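Local coordinates for protein LYND (Lyngbya aestuarii, PDB 4V1T) that probably uses ATP, as a YcaO-family cyclodehydratase, to cyclise cysteine side chains of cyanobactin precursor peptides into thiazoline rings, at residues Ser220-Gln224 with Gly390-Leu395; Ala376-Val380 with Gln580-Phe584. One frame throughout, in Å; residues are numbered along the deposited sequence.

Chain B first supplies helix 216-225, which follows zinc ligands C203 and C206. More than 150 residues on, after the other two ligands, C311 and C314, it lays down the loop 376-380. Strand 381-385 comes next, and the loop 390-395 then meets helix 216-225, closing contact 1 across 165 intervening residues. Contact 2 closes later, when helix 576-587 of the YcaO region returns to 376-380 across 199 residues. The four segments interleave, so the two closures cross without nesting; their nearest atoms are about 28 Å apart. Contact 1 ties helix 216-225 to the loop leading into helix 395-401, and contact 2 the lead-in to strand 381-385 to a YcaO helix. Both touch the second subunit.

Contact 1: Ser220-Gln224 with Gly390-Leu395; sequences SVLRQ and GSATSL
With OG anti to the backbone N (chi1 -180°), S220 holds its hydroxyl out from the helix toward A392 O, while Q224 one turn on swings CG beside its own backbone N (chi1 -82°) and extends its amide past T393. The hydroxyl donates to A392 O at 2.9 Å from OG, coming in well above the carbonyl plane. Q224 NE2 in turn donates to S220 OG at 3.2 Å, nearly within its amide plane, so OG is gripped from two sides as acceptor and donor. The Q224 methylene CG lies 3.1 Å from T393 O. At the loop's other end, R223 bends at chi3 and passes one guanidinium face over A392 N; its NH1 reaches G390 O, but a clash makes that bond doubtful. S394 OG caps G397 N, starting helix 395-401. Q224 NE2 also bonds Y24 OH of the second subunit. With an alanine in place of Q224, S220 OG would probably lose its amide donor and that Y24 its partner, and the cover over T393 O would go. The relay from amide to hydroxyl to carbonyl implies a contact set by direction, in which one helix hydroxyl satisfies A392 O in an irregular loop.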
loop_
_atom_site.group_PDB
_atom_site.type_symbol
_atom_site.label_atom_id
_atom_site.label_comp_id
_atom_site.label_asym_id
_atom_site.label_seq_id
_atom_site.Cartn_x
_atom_site.Cartn_y
_atom_site.Cartn_z
ATOM N N SER B 220 -6.160 20.564 23.590
ATOM C CA SER B 220 -5.658 21.918 23.828
ATOM C C SER B 220 -6.786 22.819 24.297
ATOM O O SER B 220 -6.594 23.684 25.153
ATOM C CB SER B 220 -5.000 22.490 22.568
ATOM O OG SER B 220 -4.512 23.802 22.808
ATOM N N VAL B 221 -7.958 22.598 23.717
ATOM C CA VAL B 221 -9.175 23.275 24.119
ATOM C C VAL B 221 -9.476 22.944 25.569
ATOM O O VAL B 221 -9.827 23.823 26.354
ATOM C CB VAL B 221 -10.363 22.865 23.216
ATOM C CG1 VAL B 221 -11.706 23.102 23.902
ATOM C CG2 VAL B 221 -10.295 23.610 21.893
ATOM N N LEU B 222 -9.327 21.672 25.920
ATOM C CA LEU B 222 -9.581 21.225 27.280
ATOM C C LEU B 222 -8.605 21.869 28.257
ATOM O O LEU B 222 -9.010 22.329 29.315
ATOM C CB LEU B 222 -9.497 19.704 27.374
ATOM C CG LEU B 222 -10.634 18.950 26.674
ATOM C CD1 LEU B 222 -10.272 17.481 26.454
ATOM C CD2 LEU B 222 -11.935 19.064 27.453
ATOM N N ARG B 223 -7.323 21.887 27.894
ATOM C CA ARG B 223 -6.296 22.558 28.694
ATOM C C ARG B 223 -6.604 24.037 28.830
ATOM O O ARG B 223 -6.541 24.589 29.925
ATOM C CB ARG B 223 -4.910 22.384 28.072
ATOM C CG ARG B 223 -4.206 21.104 28.486
ATOM C CD ARG B 223 -3.095 20.743 27.523
ATOM N NE ARG B 223 -3.592 20.440 26.176
ATOM C CZ ARG B 223 -2.858 19.885 25.216
ATOM N NH1 ARG B 223 -1.607 19.556 25.457
ATOM N NH2 ARG B 223 -3.358 19.636 24.015
ATOM N N GLN B 224 -6.938 24.669 27.720
ATOM C CA GLN B 224 -7.290 26.075 27.737
ATOM C C GLN B 224 -8.518 26.324 28.563
ATOM O O GLN B 224 -8.619 27.316 29.266
ATOM C CB GLN B 224 -7.534 26.575 26.338
ATOM C CG GLN B 224 -6.260 26.911 25.635
ATOM C CD GLN B 224 -6.497 27.387 24.234
ATOM O OE1 GLN B 224 -7.189 28.372 24.003
ATOM N NE2 GLN B 224 -5.901 26.698 23.284
ATOM N N GLY B 390 1.997 18.278 21.521
ATOM C CA GLY B 390 2.623 18.991 22.599
ATOM C C GLY B 390 1.508 19.502 23.476
ATOM O O GLY B 390 0.340 19.480 23.088
ATOM N N SER B 391 1.862 19.922 24.676
ATOM C CA SER B 391 0.893 20.522 25.552
ATOM C C SER B 391 0.861 21.997 25.221
ATOM O O SER B 391 1.777 22.725 25.530
ATOM C CB SER B 391 1.274 20.282 27.000
ATOM O OG SER B 391 1.884 19.019 27.131
ATOM N N ALA B 392 -0.201 22.421 24.561
ATOM C CA ALA B 392 -0.327 23.789 24.131
ATOM C C ALA B 392 -1.500 24.385 24.843
ATOM O O ALA B 392 -2.554 23.776 24.944
ATOM C CB ALA B 392 -0.519 23.861 22.635
ATOM N N THR B 393 -1.281 25.579 25.360
ATOM C CA THR B 393 -2.271 26.288 26.116
ATOM C C THR B 393 -2.811 27.465 25.353
ATOM O O THR B 393 -3.470 28.301 25.924
ATOM C CB THR B 393 -1.649 26.806 27.395
ATOM O OG1 THR B 393 -0.718 27.833 27.076
ATOM C CG2 THR B 393 -0.911 25.711 28.089
ATOM N N SER B 394 -2.513 27.565 24.072
ATOM C CA SER B 394 -2.942 28.742 23.323
ATOM C C SER B 394 -3.170 28.402 21.861
ATOM O O SER B 394 -2.653 27.405 21.355
ATOM C CB SER B 394 -1.912 29.874 23.453
ATOM O OG SER B 394 -0.602 29.436 23.140
ATOM N N LEU B 395 -3.957 29.238 21.194
ATOM C CA LEU B 395 -4.152 29.143 19.758
ATOM C C LEU B 395 -2.809 29.296 19.038
ATOM O O LEU B 395 -2.531 28.600 18.051
ATOM C CB LEU B 395 -5.148 30.197 19.293
ATOM C CG LEU B 395 -5.397 30.243 17.789
ATOM C CD1 LEU B 395 -6.023 28.947 17.291
ATOM C CD2 LEU B 395 -6.268 31.441 17.428
#

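Contact 2: Ala376-Val380 with Gln580-Phe584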
loop_
_atom_site.group_PDB
_atom_site.type_symbol
_atom_site.label_atom_id
_atom_site.label_comp_id
_atom_site.label_asym_id
_atom_site.label_seq_id
_atom_site.Cartn_x
_atom_site.Cartn_y
_atom_site.Cartn_z
ATOM N N ALA B 376 7.136 10.164 -10.852
ATOM C CA ALA B 376 7.842 10.108 -12.121
ATOM C C ALA B 376 9.289 10.568 -11.968
ATOM O O ALA B 376 10.145 10.213 -12.777
ATOM C CB ALA B 376 7.121 10.948 -13.167
ATOM N N ASN B 377 9.551 11.362 -10.932
ATOM C CA ASN B 377 10.891 11.855 -10.629
ATOM C C ASN B 377 11.670 10.805 -9.841
ATOM O O ASN B 377 11.358 10.545 -8.673
ATOM C CB ASN B 377 10.801 13.153 -9.816
ATOM C CG ASN B 377 12.156 13.801 -9.579
ATOM O OD1 ASN B 377 13.199 13.154 -9.648
ATOM N ND2 ASN B 377 12.142 15.095 -9.295
ATOM N N PRO B 378 12.700 10.211 -10.460
ATOM C CA PRO B 378 13.463 9.191 -9.738
ATOM C C PRO B 378 14.597 9.741 -8.899
ATOM O O PRO B 378 15.338 8.947 -8.320
ATOM C CB PRO B 378 14.042 8.329 -10.861
ATOM C CG PRO B 378 14.021 9.204 -12.099
ATOM C CD PRO B 378 13.282 10.474 -11.785
ATOM N N LEU B 379 14.736 11.065 -8.843
ATOM C CA LEU B 379 15.872 11.692 -8.175
ATOM C C LEU B 379 15.521 12.266 -6.809
ATOM O O LEU B 379 16.396 12.470 -5.969
ATOM C CB LEU B 379 16.438 12.806 -9.054
ATOM C CG LEU B 379 16.938 12.325 -10.412
ATOM C CD1 LEU B 379 17.005 13.474 -11.404
ATOM C CD2 LEU B 379 18.289 11.653 -10.262
ATOM N N VAL B 380 14.239 12.523 -6.593
ATOM C CA VAL B 380 13.776 13.208 -5.400
ATOM C C VAL B 380 12.670 12.400 -4.720
ATOM O O VAL B 380 11.643 12.118 -5.349
ATOM C CB VAL B 380 13.290 14.633 -5.803
ATOM C CG1 VAL B 380 12.683 15.393 -4.637
ATOM C CG2 VAL B 380 14.453 15.445 -6.400
ATOM N N GLN B 580 23.632 13.951 -11.205
ATOM C CA GLN B 580 22.295 13.973 -11.768
ATOM C C GLN B 580 21.402 14.975 -11.063
ATOM O O GLN B 580 20.588 15.642 -11.691
ATOM C CB GLN B 580 21.660 12.588 -11.674
ATOM C CG GLN B 580 22.273 11.555 -12.601
ATOM C CD GLN B 580 21.754 10.159 -12.319
ATOM O OE1 GLN B 580 22.533 9.239 -12.076
ATOM N NE2 GLN B 580 20.434 9.994 -12.351
ATOM N N LEU B 581 21.548 15.076 -9.748
ATOM C CA LEU B 581 20.715 15.987 -8.969
ATOM C C LEU B 581 21.076 17.438 -9.237
ATOM O O LEU B 581 20.186 18.283 -9.338
ATOM C CB LEU B 581 20.835 15.698 -7.480
ATOM C CG LEU B 581 19.819 16.416 -6.588
ATOM C CD1 LEU B 581 18.391 15.981 -6.894
ATOM C CD2 LEU B 581 20.145 16.161 -5.141
ATOM N N GLN B 582 22.372 17.725 -9.352
ATOM C CA GLN B 582 22.829 19.071 -9.708
ATOM C C GLN B 582 22.204 19.520 -11.022
ATOM O O GLN B 582 21.779 20.667 -11.156
ATOM C CB GLN B 582 24.348 19.118 -9.831
ATOM C CG GLN B 582 25.083 19.158 -8.511
ATOM C CD GLN B 582 26.564 19.439 -8.690
ATOM O OE1 GLN B 582 27.290 18.658 -9.318
ATOM N NE2 GLN B 582 27.021 20.561 -8.141
ATOM N N GLN B 583 22.158 18.605 -11.987
ATOM C CA GLN B 583 21.592 18.904 -13.294
ATOM C C GLN B 583 20.091 19.127 -13.176
ATOM O O GLN B 583 19.534 20.034 -13.796
ATOM C CB GLN B 583 21.889 17.773 -14.289
ATOM C CG GLN B 583 21.337 18.009 -15.689
ATOM C CD GLN B 583 21.863 19.280 -16.333
ATOM O OE1 GLN B 583 23.027 19.638 -16.168
ATOM N NE2 GLN B 583 21.005 19.969 -17.072
ATOM N N PHE B 584 19.442 18.299 -12.369
ATOM C CA PHE B 584 18.017 18.443 -12.137
ATOM C C PHE B 584 17.704 19.805 -11.509
ATOM O O PHE B 584 16.695 20.429 -11.830
ATOM C CB PHE B 584 17.517 17.327 -11.229
ATOM C CG PHE B 584 16.083 17.489 -10.818
ATOM C CD1 PHE B 584 15.065 16.989 -11.609
ATOM C CD2 PHE B 584 15.753 18.152 -9.645
ATOM C CE1 PHE B 584 13.746 17.136 -11.237
ATOM C CE2 PHE B 584 14.437 18.299 -9.266
ATOM C CZ PHE B 584 13.431 17.799 -10.065
#
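L379 makes the largest share of the contact, reaching with its two branches for different parts of helix 576-587. CD1 lies beside the first atoms of the F584 side chain, 3.9 Å from F584 CB, the two side chains running antiparallel alongside one another. CD2 goes the other way, crossing Q580 at about a right angle and coming to 3.8 Å from Q580 CB. V380 adds a second apolar patch: its CG2 touches L581 CD1 and F584 CE2, each at 4.0 Å, meeting both side chains crosswise. Helix 630-649 takes over behind these residues, since V380 packs on N642 and L646, and L581 on V638 and N642.

Within the loop the shape is set by an Asx turn, in which N377 OD1 accepts from L379 N at 2.7 Å with the donor tilted 25° from the carbonyl plane; V380 N adds a weak bond to the same oxygen. The turn leaves L379 and V380 facing the helix just before strand 381-385 begins.

The amide that makes the turn also meets the aromatic ring. F584 keeps CG anti to its backbone N (chi1 174°), which extends the ring away from the helix toward N377, whose side chain reaches back from the loop to meet it. N377 ND2 comes obliquely to within 3.1 Å of F584 CZ, the amide and ring planes turned 48° apart, a tight approach with no hydrogen bond. Just before the segment on the same helix, the side-chain hydroxyl of Y577 is hydrogen-bonded to the backbone L379 O, one turn ahead of L581.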